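Local coordinates for protein putative ABC transporter subunit, substrate-binding component (Rhodopseudomonas palustris, PDB 4EVS) that probably serves as the solute-binding component of an ABC transporter for aromatic acids derived from lignin, and binds 4-hydroxybenzoate, at residues F183-M187 with G210-Y215; I216-K221 with S245-I249; Y253-V257 with V281-V286; R293-M298 with A314-W320; H335-V340 with D362-W366. All blocks are in the same frame, centred on the assembly; numbering follows the deposited sequence.

Contact 1 (F183-M187 with G210-Y215); sequences FGPIM and GFVKAY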
# COMPACT_ATOMS: atom_id res chain seq x y z
N PHE A 183 9.91 11.43 17.89
CA PHE A 183 10.49 10.08 17.80
C PHE A 183 11.81 9.95 18.55
O PHE A 183 12.39 8.88 18.59
CB PHE A 183 10.64 9.64 16.34
CG PHE A 183 9.32 9.49 15.64
CD1 PHE A 183 8.53 8.39 15.86
CD2 PHE A 183 8.83 10.49 14.79
CE1 PHE A 183 7.29 8.26 15.23
CE2 PHE A 183 7.58 10.34 14.18
CZ PHE A 183 6.84 9.23 14.39
N GLY A 184 12.25 11.04 19.17
CA GLY A 184 13.46 11.04 20.00
C GLY A 184 13.41 9.97 21.09
O GLY A 184 14.34 9.15 21.19
N PRO A 185 12.31 9.94 21.85
CA PRO A 185 12.28 8.95 22.94
C PRO A 185 12.31 7.50 22.46
O PRO A 185 12.93 6.69 23.11
CB PRO A 185 11.00 9.29 23.70
CG PRO A 185 10.80 10.75 23.44
CD PRO A 185 11.29 10.99 22.04
N ILE A 186 11.67 7.18 21.33
CA ILE A 186 11.73 5.79 20.85
C ILE A 186 13.17 5.44 20.42
O ILE A 186 13.63 4.32 20.63
CB ILE A 186 10.70 5.48 19.70
CG1 ILE A 186 10.75 3.99 19.32
CG2 ILE A 186 10.99 6.24 18.53
CD1 ILE A 186 10.37 2.99 20.45
N MSE A 187 13.89 6.37 19.82
CA MSE A 187 15.27 6.09 19.42
C MSE A 187 16.15 5.80 20.61
O MSE A 187 16.99 4.92 20.56
CB MSE A 187 15.86 7.21 18.59
CG MSE A 187 15.14 7.47 17.31
SE MSE A 187 14.78 5.86 16.19
CE MSE A 187 13.23 6.48 15.30
N GLY A 210 9.29 11.41 9.74
CA GLY A 210 9.71 11.75 11.08
C GLY A 210 10.51 10.65 11.71
O GLY A 210 11.55 10.91 12.35
N PHE A 211 10.05 9.41 11.59
CA PHE A 211 10.77 8.28 12.18
C PHE A 211 12.17 8.13 11.57
O PHE A 211 13.17 8.00 12.29
CB PHE A 211 9.97 7.00 12.02
CG PHE A 211 10.56 5.80 12.72
CD1 PHE A 211 11.56 5.03 12.13
CD2 PHE A 211 10.09 5.42 13.98
CE1 PHE A 211 12.07 3.91 12.78
CE2 PHE A 211 10.60 4.31 14.60
CZ PHE A 211 11.59 3.56 13.99
N VAL A 212 12.26 8.08 10.26
CA VAL A 212 13.52 7.88 9.58
C VAL A 212 14.50 9.00 9.89
O VAL A 212 15.68 8.75 10.16
CB VAL A 212 13.31 7.69 8.05
CG1 VAL A 212 14.70 7.71 7.33
CG2 VAL A 212 12.51 6.38 7.79
N LYS A 213 14.04 10.25 9.86
CA LYS A 213 14.90 11.37 10.15
C LYS A 213 15.44 11.28 11.57
O LYS A 213 16.60 11.59 11.82
CB LYS A 213 14.22 12.72 9.89
CG LYS A 213 15.15 13.93 9.86
CD LYS A 213 14.44 15.21 9.39
CE LYS A 213 14.05 15.20 7.91
NZ LYS A 213 15.20 15.11 6.95
N ALA A 214 14.60 10.87 12.53
CA ALA A 214 15.09 10.70 13.92
C ALA A 214 16.08 9.55 14.07
O ALA A 214 17.00 9.66 14.86
CB ALA A 214 13.93 10.50 14.88
N TYR A 215 15.88 8.49 13.31
CA TYR A 215 16.77 7.32 13.36
C TYR A 215 18.17 7.72 12.88
O TYR A 215 19.22 7.37 13.49
CB TYR A 215 16.14 6.25 12.47
CG TYR A 215 17.06 5.25 11.87
CD1 TYR A 215 17.69 4.30 12.68
CD2 TYR A 215 17.34 5.22 10.52
CE1 TYR A 215 18.58 3.35 12.14
CE2 TYR A 215 18.18 4.24 9.98
CZ TYR A 215 18.82 3.34 10.78
OH TYR A 215 19.68 2.41 10.21
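Met187, modelled as selenomethionine, sets its terminal methyl over the centre of the Phe211 ring: CE stands 3.4 Å from the ring centroid and 9° off the normal, a CH-pi contact centred on the face. The selenium sits above the same ring at a longer distance, SE to centroid 4.8 Å, which makes this a Met-aromatic contact. A bend at chi2 (-50°) turns the selenoether across toward helix 206-217, where SE also packs on Tyr215 CB at 4.0 Å. Phe183 supplies the second aromatic element. Phe211 CB lies over its face, 4.3 Å from the centroid, and the Phe211 ring directs its edge toward that face in an offset edge-to-face pair with planes at 73°. Alongside, Phe183 CB meets Ala214 CB at 3.7 Å. Gly210 gives the Phe183 ring room, since a beta carbon placed there would come within 3.0 Å of Phe183 CE2.

Farther out, Met176 of strand 169-176 touches both phenylalanines, Thr200 of strand 197-201 touches Phe211, and Tyr215 OH is bonded to Val225 O. Helices 184-193 and 206-217 are thereby packed side by side on the sheet of one alpha/beta lobe of a periplasmic binding protein. Because the pairs between the two segments are apolar, CH-pi or Met-aromatic, their cohesion probably rests on dispersion and close fit rather than directed polar bonds.

Contact 2 (I216-K221 with S245-I249); sequences IDNGLK and SGIGI
The flat groups here are peptide groups, and the Lys221 ammonium approaches the carbonyl of Ile247 nearly end-on: NZ to O is 2.8 Å, the C=O...N angle is 157°, and the donor is tilted 20° from the carbonyl plane. Ser245 O is met by carbon instead, with Lys221 CE at 3.3 Å and, from the last turn of helix 206-217, Ile216 CD1 at 3.7 Å. The lysine chain runs extended as far as CE and bends only at chi4 (-59°), which turns NZ to Ile247 O while CE rests 4.0 Å from Ile249 CG1. Beside it, Ile216 CG2 packs on Ser245 CB at 3.7 Å.

Both backbones are shaped by glycines at positive phi. Gly219 is the C-prime residue of a Schellman motif ending helix 206-217, with Gly219 N bonded to Ile216 O at 3.0 Å; Gly248 lies within the type II turn from Gly246 to Ile249, where Ile249 N returns to Gly246 O. A methionine in place of Lys221 would probably leave Ile247 O without its ammonium donor and the turn without that tie to the chain just past the helix.

The turn leads into strand 250-253, and Gly248 and Ile249 share backbone hydrogen bonds with Val345 of strand 335-348. On the other segment, Leu220 leans on Met187 and Ile190 of helix 184-193, so the contact links the helical layer to the loop entering the sheet.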
# COMPACT_ATOMS: atom_id res chain seq x y z
N ILE A 216 18.22 8.50 11.79
CA ILE A 216 19.46 9.01 11.25
C ILE A 216 20.07 10.07 12.19
O ILE A 216 21.23 10.00 12.57
CB ILE A 216 19.27 9.63 9.87
CG1 ILE A 216 18.90 8.52 8.91
CG2 ILE A 216 20.57 10.37 9.39
CD1 ILE A 216 18.38 9.05 7.52
N ASP A 217 19.27 11.06 12.57
CA ASP A 217 19.83 12.25 13.22
C ASP A 217 20.24 12.02 14.65
O ASP A 217 21.06 12.78 15.17
CB ASP A 217 18.90 13.46 13.13
CG ASP A 217 18.79 14.02 11.73
OD1 ASP A 217 19.53 13.59 10.82
OD2 ASP A 217 17.94 14.92 11.52
N ASN A 218 19.67 10.99 15.30
CA ASN A 218 20.10 10.57 16.64
C ASN A 218 21.23 9.53 16.60
O ASN A 218 21.67 9.06 17.64
CB ASN A 218 18.91 10.13 17.47
CG ASN A 218 18.02 11.31 17.83
OD1 ASN A 218 18.40 12.20 18.63
ND2 ASN A 218 16.85 11.37 17.20
N GLY A 219 21.74 9.24 15.38
CA GLY A 219 23.01 8.51 15.26
C GLY A 219 22.93 7.02 15.21
O GLY A 219 23.95 6.34 15.18
N LEU A 220 21.71 6.47 15.20
CA LEU A 220 21.59 5.02 15.29
C LEU A 220 22.18 4.38 14.04
O LEU A 220 22.84 3.35 14.12
CB LEU A 220 20.14 4.60 15.50
CG LEU A 220 19.61 4.65 16.93
CD1 LEU A 220 19.66 6.10 17.48
CD2 LEU A 220 18.18 4.17 16.99
N LYS A 221 21.89 4.96 12.88
CA LYS A 221 22.34 4.37 11.62
C LYS A 221 23.87 4.32 11.54
O LYS A 221 24.45 3.25 11.20
CB LYS A 221 21.78 5.14 10.42
CG LYS A 221 22.10 4.52 9.05
CD LYS A 221 21.42 5.29 7.95
CE LYS A 221 21.27 4.52 6.65
NZ LYS A 221 22.53 4.12 6.16
N SER A 245 21.65 10.58 3.42
CA SER A 245 21.79 9.72 4.60
C SER A 245 20.87 8.50 4.62
O SER A 245 21.08 7.56 5.39
CB SER A 245 21.64 10.51 5.88
OG SER A 245 22.76 11.32 6.03
N GLY A 246 19.86 8.48 3.78
CA GLY A 246 19.00 7.31 3.68
C GLY A 246 19.62 6.15 2.94
O GLY A 246 19.08 5.03 2.98
N ILE A 247 20.73 6.38 2.24
CA ILE A 247 21.34 5.39 1.41
C ILE A 247 21.63 4.18 2.28
O ILE A 247 22.21 4.29 3.37
CB ILE A 247 22.62 5.90 0.68
CG1 ILE A 247 22.21 6.92 -0.39
CG2 ILE A 247 23.41 4.71 0.09
CD1 ILE A 247 23.41 7.73 -1.04
N GLY A 248 21.22 3.03 1.80
CA GLY A 248 21.44 1.78 2.53
C GLY A 248 20.26 1.23 3.32
O GLY A 248 20.26 0.07 3.73
N ILE A 249 19.23 2.04 3.51
CA ILE A 249 18.03 1.57 4.18
C ILE A 249 17.39 0.48 3.31
O ILE A 249 17.25 0.65 2.12
CB ILE A 249 17.00 2.70 4.42
CG1 ILE A 249 17.52 3.67 5.49
CG2 ILE A 249 15.67 2.10 4.85
CD1 ILE A 249 16.73 4.97 5.62

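Contact 3 (Y253-V257 with V281-V286); sequences YHYAV and VTMTSV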
# COMPACT_ATOMS: atom_id res chain seq x y z
N TYR A 253 8.82 -4.48 -0.57
CA TYR A 253 7.60 -3.91 -1.10
C TYR A 253 7.34 -4.49 -2.46
O TYR A 253 8.25 -4.93 -3.17
CB TYR A 253 7.72 -2.40 -1.28
CG TYR A 253 6.55 -1.53 -0.84
CD1 TYR A 253 6.30 -0.32 -1.50
CD2 TYR A 253 5.76 -1.85 0.24
CE1 TYR A 253 5.37 0.55 -1.01
CE2 TYR A 253 4.77 -1.00 0.69
CZ TYR A 253 4.58 0.19 0.07
OH TYR A 253 3.63 1.07 0.52
N HIS A 254 6.10 -4.34 -2.86
CA HIS A 254 5.56 -4.89 -4.08
C HIS A 254 5.73 -3.95 -5.27
O HIS A 254 5.44 -4.38 -6.40
CB HIS A 254 4.05 -5.14 -3.87
CG HIS A 254 3.35 -3.90 -3.45
ND1 HIS A 254 3.60 -3.32 -2.22
CD2 HIS A 254 2.47 -3.10 -4.09
CE1 HIS A 254 2.94 -2.18 -2.15
NE2 HIS A 254 2.23 -2.04 -3.27
N TYR A 255 6.09 -2.69 -5.04
CA TYR A 255 6.27 -1.73 -6.16
C TYR A 255 7.38 -0.74 -5.89
O TYR A 255 7.45 -0.21 -4.77
CB TYR A 255 5.01 -0.96 -6.47
CG TYR A 255 5.19 -0.03 -7.64
CD1 TYR A 255 5.33 -0.53 -8.92
CD2 TYR A 255 5.24 1.34 -7.47
CE1 TYR A 255 5.56 0.28 -9.99
CE2 TYR A 255 5.43 2.20 -8.57
CZ TYR A 255 5.60 1.66 -9.83
OH TYR A 255 5.84 2.49 -10.91
N ALA A 256 8.21 -0.52 -6.92
CA ALA A 256 9.18 0.57 -6.97
C ALA A 256 9.02 1.28 -8.27
O ALA A 256 8.85 0.64 -9.31
CB ALA A 256 10.64 0.06 -6.84
N VAL A 257 9.12 2.62 -8.23
CA VAL A 257 9.07 3.44 -9.42
C VAL A 257 10.20 3.01 -10.38
O VAL A 257 10.04 3.10 -11.61
CB VAL A 257 9.14 4.92 -9.07
CG1 VAL A 257 9.32 5.80 -10.34
CG2 VAL A 257 7.92 5.33 -8.21
N VAL A 281 5.35 10.33 -8.00
CA VAL A 281 4.73 8.98 -8.12
C VAL A 281 5.09 8.07 -6.98
O VAL A 281 6.29 7.96 -6.56
CB VAL A 281 5.11 8.33 -9.47
CG1 VAL A 281 4.58 6.88 -9.54
CG2 VAL A 281 4.61 9.20 -10.64
N THR A 282 4.12 7.31 -6.51
CA THR A 282 4.48 6.21 -5.63
C THR A 282 3.38 5.14 -5.62
O THR A 282 2.53 5.06 -6.52
CB THR A 282 4.83 6.76 -4.23
OG1 THR A 282 5.44 5.73 -3.43
CG2 THR A 282 3.59 7.35 -3.54
N MSE A 283 3.44 4.26 -4.64
CA MSE A 283 2.75 2.97 -4.75
C MSE A 283 1.25 3.05 -4.94
O MSE A 283 0.66 2.18 -5.60
CB MSE A 283 3.08 2.07 -3.56
CG MSE A 283 2.32 2.35 -2.29
SE MSE A 283 2.64 4.14 -1.49
CE MSE A 283 1.73 3.82 0.21
N THR A 284 0.61 4.10 -4.42
CA THR A 284 -0.86 4.13 -4.54
C THR A 284 -1.30 4.36 -5.98
O THR A 284 -2.43 4.01 -6.35
CB THR A 284 -1.49 5.15 -3.58
OG1 THR A 284 -0.90 6.42 -3.80
CG2 THR A 284 -1.33 4.78 -2.12
N SER A 285 -0.43 4.93 -6.83
CA SER A 285 -0.77 5.10 -8.22
C SER A 285 -0.87 3.77 -8.96
O SER A 285 -1.79 3.59 -9.78
CB SER A 285 0.23 6.00 -8.93
OG SER A 285 1.49 5.43 -9.12
N VAL A 286 0.03 2.81 -8.70
CA VAL A 286 -0.07 1.51 -9.37
C VAL A 286 -1.27 0.70 -8.87
O VAL A 286 -1.97 0.04 -9.65
CB VAL A 286 1.25 0.67 -9.33
CG1 VAL A 286 1.47 -0.03 -7.99
CG2 VAL A 286 1.20 -0.40 -10.43
O HOH W 1 0.26 -0.15 -4.01
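Val286 CG1 is the bump that fits against Tyr255, lying over one face of the ring 4.1 Å from the centroid and 24° off the normal. Its chi1 of 79° sets this methyl between the backbone N and carbonyl carbon, aimed at the ring near CG. Farther along, Val257 CG2 drops beside the chain of 281-286, touching Val281 O at 3.5 Å and Val281 CG1 at 3.9 Å.

Met283, a selenomethionine, fills the hollow on the other flank. Its chain bends at chi2 (-63°) and curls round the phenol end of Tyr253, CG and CE both 3.4 Å from Tyr253 OH, while Met283 CB rests 3.7 Å from Tyr253 CE1. In the type I periplasmic-binding-protein fold such a place belongs to the cleft: 253-257 leaves strand 250-253 of one lobe, whereas helix 283-302 packs on helix 19-36 of the other. Met283 itself lines the 4-hydroxybenzoate pocket, as does Asp232, whose OD1 is hydrogen-bonded to Tyr253 OH.

His254 lies beside Met283, its CE1 centred over the Tyr253 ring. One water bridges the two residues: it lies in the imidazole plane 2.8 Å from His254 NE2 and donates to Met283 O at 2.8 Å. Met283 N, by contrast, is buried here with no partner in the model. Tyr255 OH is hydrogen-bonded to Asn264 OD1.

Contact 4 (R293-M298 with A314-W320); sequences RLIYKM and AVKDMKW. With SO4 (sulfate ion), chain D.
Val315 CG1 is wedged against three side chains of helix 283-302, at a place in the alpha/beta periplasmic-binding-protein fold where that helix packs on the weakly bonded end of helix 308-315 and the type I turn from Val315 to Met318. The wedge is the tight part. The valine methyl meets Lys297 CG at 3.7 Å, Met298 CG at 3.8 Å and Leu294 CD2 at 3.9 Å, and Leu294 CD2 reaches on over a face of the indole to Trp320 CH2 at 4.1 Å. Met318 also lies here, but its deposited methyl comes too close to Leu294 to be trusted.

The solvent side is looser and made of long chains. Farther along the exposed Lys297, CE lies 3.7 Å from Ala314 O. Arg293 spans the rim, and its NH2 donates to a sulfate, probably from the crystallisation liquor, which Tyr289 and His36 also bind; that bond is modelled doubtfully short. Trp320 NE1 is turned elsewhere, to Asp290 OD1. A bend at chi3 (-71°) folds Arg293 across the indole, its guanidinium plane 33° from that of the ring, and CD comes to lie 3.7 Å from the centroid of the five-membered ring of Trp320, over its face.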
# COMPACT_ATOMS: atom_id res chain seq x y z
N ARG A 293 -8.37 -1.17 -13.89
CA ARG A 293 -8.47 -2.34 -14.75
C ARG A 293 -9.57 -3.28 -14.27
O ARG A 293 -10.38 -3.78 -15.04
CB ARG A 293 -7.14 -3.12 -14.78
CG ARG A 293 -7.15 -4.34 -15.66
CD ARG A 293 -5.88 -5.19 -15.58
NE ARG A 293 -4.74 -4.52 -16.23
CZ ARG A 293 -4.48 -4.54 -17.53
NH1 ARG A 293 -5.26 -5.21 -18.42
NH2 ARG A 293 -3.44 -3.87 -17.97
N LEU A 294 -9.61 -3.55 -12.97
CA LEU A 294 -10.60 -4.47 -12.43
C LEU A 294 -12.01 -3.88 -12.50
O LEU A 294 -12.97 -4.59 -12.82
CB LEU A 294 -10.31 -4.89 -11.02
CG LEU A 294 -9.06 -5.75 -10.78
CD1 LEU A 294 -9.00 -6.35 -9.38
CD2 LEU A 294 -8.84 -6.76 -11.81
N ILE A 295 -12.15 -2.57 -12.26
CA ILE A 295 -13.46 -1.92 -12.39
C ILE A 295 -13.94 -2.01 -13.83
O ILE A 295 -15.09 -2.32 -14.07
CB ILE A 295 -13.40 -0.45 -11.92
CG1 ILE A 295 -13.18 -0.45 -10.41
CG2 ILE A 295 -14.72 0.31 -12.28
CD1 ILE A 295 -12.80 0.90 -9.80
N TYR A 296 -13.04 -1.75 -14.79
CA TYR A 296 -13.45 -1.90 -16.19
C TYR A 296 -13.92 -3.33 -16.49
O TYR A 296 -14.92 -3.52 -17.22
CB TYR A 296 -12.39 -1.42 -17.16
CG TYR A 296 -12.35 0.08 -17.37
CD1 TYR A 296 -12.51 0.98 -16.31
CD2 TYR A 296 -12.12 0.62 -18.64
CE1 TYR A 296 -12.46 2.35 -16.53
CE2 TYR A 296 -12.06 1.98 -18.86
CZ TYR A 296 -12.24 2.85 -17.81
OH TYR A 296 -12.14 4.19 -18.01
N LYS A 297 -13.19 -4.32 -15.99
CA LYS A 297 -13.55 -5.72 -16.18
C LYS A 297 -14.92 -6.06 -15.56
O LYS A 297 -15.73 -6.78 -16.14
CB LYS A 297 -12.47 -6.61 -15.61
CG LYS A 297 -12.75 -8.09 -15.69
CD LYS A 297 -12.77 -8.61 -17.10
CE LYS A 297 -12.80 -10.16 -17.14
NZ LYS A 297 -12.14 -10.64 -18.38
N MSE A 298 -15.16 -5.53 -14.35
CA MSE A 298 -16.46 -5.73 -13.69
C MSE A 298 -17.60 -5.13 -14.47
O MSE A 298 -18.64 -5.75 -14.60
CB MSE A 298 -16.42 -5.22 -12.26
CG MSE A 298 -15.50 -6.06 -11.40
SE MSE A 298 -15.65 -5.69 -9.49
CE MSE A 298 -14.93 -4.01 -9.52
N ALA A 314 -16.15 -12.05 -11.83
CA ALA A 314 -15.33 -11.84 -13.03
C ALA A 314 -13.89 -11.50 -12.77
O ALA A 314 -13.06 -11.56 -13.68
CB ALA A 314 -15.97 -10.76 -13.90
N VAL A 315 -13.56 -11.09 -11.54
CA VAL A 315 -12.16 -10.70 -11.22
C VAL A 315 -11.49 -11.54 -10.18
O VAL A 315 -10.29 -11.41 -10.00
CB VAL A 315 -12.05 -9.21 -10.80
CG1 VAL A 315 -12.46 -8.32 -11.98
CG2 VAL A 315 -12.90 -8.87 -9.57
N LYS A 316 -12.25 -12.39 -9.47
CA LYS A 316 -11.68 -12.95 -8.22
C LYS A 316 -10.60 -14.00 -8.43
O LYS A 316 -9.93 -14.36 -7.46
CB LYS A 316 -12.76 -13.50 -7.30
CG LYS A 316 -13.48 -14.69 -7.80
CD LYS A 316 -14.47 -15.16 -6.70
CE LYS A 316 -15.51 -16.15 -7.25
NZ LYS A 316 -15.22 -17.59 -6.98
N ASP A 317 -10.39 -14.47 -9.66
CA ASP A 317 -9.17 -15.24 -9.95
C ASP A 317 -8.42 -14.80 -11.20
O ASP A 317 -7.68 -15.58 -11.81
CB ASP A 317 -9.36 -16.79 -9.87
CG ASP A 317 -10.11 -17.37 -11.04
OD1 ASP A 317 -10.59 -16.61 -11.91
OD2 ASP A 317 -10.22 -18.64 -11.06
N MSE A 318 -8.58 -13.52 -11.57
CA MSE A 318 -7.91 -12.98 -12.75
C MSE A 318 -6.38 -12.90 -12.56
O MSE A 318 -5.87 -12.69 -11.46
CB MSE A 318 -8.44 -11.61 -13.07
CG MSE A 318 -8.08 -11.06 -14.42
SE MSE A 318 -9.14 -9.43 -14.71
CE MSE A 318 -9.41 -8.97 -12.87
N LYS A 319 -5.67 -13.12 -13.65
CA LYS A 319 -4.23 -13.00 -13.74
C LYS A 319 -3.89 -12.01 -14.85
O LYS A 319 -4.52 -12.02 -15.93
CB LYS A 319 -3.58 -14.34 -14.09
CG LYS A 319 -3.89 -15.46 -13.14
CD LYS A 319 -3.07 -16.74 -13.36
CE LYS A 319 -3.22 -17.66 -12.10
NZ LYS A 319 -2.10 -18.67 -11.86
N TRP A 320 -2.88 -11.17 -14.61
CA TRP A 320 -2.45 -10.19 -15.59
C TRP A 320 -1.03 -9.70 -15.25
O TRP A 320 -0.43 -10.10 -14.24
CB TRP A 320 -3.49 -9.02 -15.70
CG TRP A 320 -3.49 -8.05 -14.54
CD1 TRP A 320 -2.95 -6.80 -14.52
CD2 TRP A 320 -4.14 -8.22 -13.26
NE1 TRP A 320 -3.19 -6.19 -13.31
CE2 TRP A 320 -3.89 -7.06 -12.50
CE3 TRP A 320 -4.85 -9.28 -12.67
CZ2 TRP A 320 -4.38 -6.89 -11.22
CZ3 TRP A 320 -5.31 -9.13 -11.35
CH2 TRP A 320 -5.07 -7.92 -10.65
S SO4 D . -1.78 -2.25 -20.26
O1 SO4 D . -2.50 -1.32 -19.35
O2 SO4 D . -2.18 -3.63 -20.03
O3 SO4 D . -2.20 -1.90 -21.62
O4 SO4 D . -0.32 -2.23 -20.16

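Contact 5 (H335-V340 with D362-W366); sequences HITQSV and DQPDW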
# COMPACT_ATOMS: atom_id res chain seq x y z
N HIS A 335 -7.51 -10.93 -2.51
CA HIS A 335 -6.32 -10.10 -2.40
C HIS A 335 -5.34 -10.40 -3.57
O HIS A 335 -5.24 -11.56 -4.04
CB HIS A 335 -5.58 -10.35 -1.06
CG HIS A 335 -4.42 -9.44 -0.92
ND1 HIS A 335 -4.56 -8.08 -0.83
CD2 HIS A 335 -3.08 -9.68 -1.01
CE1 HIS A 335 -3.36 -7.51 -0.84
NE2 HIS A 335 -2.45 -8.47 -0.98
N ILE A 336 -4.60 -9.37 -3.99
CA ILE A 336 -3.63 -9.49 -5.05
C ILE A 336 -2.36 -10.22 -4.66
O ILE A 336 -1.62 -9.82 -3.73
CB ILE A 336 -3.33 -8.06 -5.66
CG1 ILE A 336 -2.53 -8.16 -6.95
CG2 ILE A 336 -2.66 -7.13 -4.60
CD1 ILE A 336 -2.53 -6.86 -7.75
N THR A 337 -2.13 -11.35 -5.30
CA THR A 337 -0.88 -12.11 -5.18
C THR A 337 0.14 -11.46 -6.10
O THR A 337 -0.18 -11.06 -7.21
CB THR A 337 -1.10 -13.56 -5.59
OG1 THR A 337 -1.92 -14.22 -4.61
CG2 THR A 337 0.26 -14.28 -5.78
N GLN A 338 1.37 -11.28 -5.64
CA GLN A 338 2.35 -10.49 -6.33
C GLN A 338 3.73 -10.79 -5.82
O GLN A 338 3.89 -11.35 -4.71
CB GLN A 338 2.03 -9.01 -6.16
CG GLN A 338 2.06 -8.52 -4.70
CD GLN A 338 1.41 -7.14 -4.57
OE1 GLN A 338 1.36 -6.38 -5.56
NE2 GLN A 338 0.91 -6.79 -3.35
N SER A 339 4.74 -10.42 -6.59
CA SER A 339 6.09 -10.44 -6.05
C SER A 339 6.25 -9.39 -4.95
O SER A 339 5.64 -8.33 -4.97
CB SER A 339 7.13 -10.15 -7.12
OG SER A 339 7.10 -11.14 -8.14
N VAL A 340 7.12 -9.70 -4.01
CA VAL A 340 7.61 -8.75 -3.01
C VAL A 340 9.11 -8.67 -3.25
O VAL A 340 9.79 -9.69 -3.33
CB VAL A 340 7.30 -9.20 -1.55
CG1 VAL A 340 8.07 -8.31 -0.51
CG2 VAL A 340 5.73 -9.25 -1.32
N ASP A 362 5.24 -14.53 -6.11
CA ASP A 362 3.97 -15.19 -5.83
C ASP A 362 3.62 -15.20 -4.34
O ASP A 362 3.22 -16.22 -3.79
CB ASP A 362 3.99 -16.62 -6.40
CG ASP A 362 4.16 -16.65 -7.91
OD1 ASP A 362 3.48 -15.84 -8.60
OD2 ASP A 362 4.97 -17.46 -8.40
N GLN A 363 3.84 -14.08 -3.67
CA GLN A 363 3.47 -13.96 -2.28
C GLN A 363 1.97 -13.71 -2.16
O GLN A 363 1.47 -12.75 -2.74
CB GLN A 363 4.21 -12.79 -1.67
CG GLN A 363 5.75 -12.91 -1.73
CD GLN A 363 6.30 -14.11 -1.00
OE1 GLN A 363 6.29 -14.13 0.23
NE2 GLN A 363 6.75 -15.12 -1.73
N PRO A 364 1.26 -14.53 -1.41
CA PRO A 364 -0.15 -14.32 -1.12
C PRO A 364 -0.29 -13.44 0.12
O PRO A 364 0.72 -12.97 0.67
CB PRO A 364 -0.64 -15.74 -0.85
CG PRO A 364 0.51 -16.30 -0.09
CD PRO A 364 1.75 -15.74 -0.76
N ASP A 365 -1.51 -13.31 0.63
CA ASP A 365 -1.74 -12.68 1.89
C ASP A 365 -1.40 -13.66 3.01
O ASP A 365 -2.26 -14.41 3.43
CB ASP A 365 -3.15 -12.14 2.05
CG ASP A 365 -3.35 -11.44 3.36
OD1 ASP A 365 -2.36 -11.25 4.13
OD2 ASP A 365 -4.51 -11.10 3.68
N TRP A 366 -0.16 -13.63 3.49
CA TRP A 366 0.29 -14.57 4.55
C TRP A 366 -0.50 -14.41 5.88
O TRP A 366 -0.45 -15.28 6.78
CB TRP A 366 1.78 -14.36 4.85
CG TRP A 366 2.69 -14.73 3.74
CD1 TRP A 366 3.58 -13.91 3.10
CD2 TRP A 366 2.82 -16.01 3.14
NE1 TRP A 366 4.26 -14.61 2.15
CE2 TRP A 366 3.82 -15.91 2.16
CE3 TRP A 366 2.22 -17.26 3.37
CZ2 TRP A 366 4.20 -16.99 1.35
CZ3 TRP A 366 2.59 -18.33 2.57
CH2 TRP A 366 3.58 -18.18 1.57
O HOH W 2 5.32 -13.15 -8.66
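Gln338 and Gln363 form an antiparallel hydrogen-bonded pair, each backbone donating to the other. Gln338 N reaches Gln363 O at 3.3 Å with a fairly straight N-H...O angle of 161°; Gln363 N is nearer to Gln338 O, 2.9 Å, but lies 43° out of the carbonyl plane. Gln363 O also accepts from Gln125 NE2. Where the chain turns at Asp362, a water accepts from Asp362 N at 2.9 Å and bonds to Ser339 OG.

The Gln363 side chain folds back at chi2 (-61°), packing CG on Val340 CG2 at 3.7 Å and placing OE1 in the ring plane of Trp366, whose NE1 donates to it at 2.8 Å from above the amide plane; Gln363 NE2 is bonded to Lys361 O. With an alanine here, Trp366 NE1 would probably lose this acceptor and a gap would open beside Val340. Asp365 CB touches His335 CD2, while Asp365 OD1 caps Gly367 N and is bonded to Ser107 and Thr122. Gln125 and Arg118 satisfy the imidazole nitrogens of His335; Arg324, Ser120 and Gln125 do so for the Gln338 amide.

Strand 335-348 lies between strand 351-363, its hairpin partner, and strand 325-330, and helix 123-136 touches Val340 and Gln363 through Pro129.

Followed from the N terminus, the five contacts close successive loops in series; none nests in or crosses another. Contact 1 closes a loop through strand 197-201, and contact 2 one through strand 226-230. These two share helix 206-217, touch at Tyr215 O and Leu220 N (3.2 Å), and join helices and a loop within one lobe. Contact 3 begins at the end of strand 250-253 and joins that lobe to helix 283-302 at the cleft; contact 4 uses the same helix about 20 Å away, centre to centre. Contact 5 closes the final hairpin and touches contacts 3 and 4: His254 CB is 3.4 Å from Gln338 CD, and Trp320 CZ2 is 3.9 Å from Ile336 CD1.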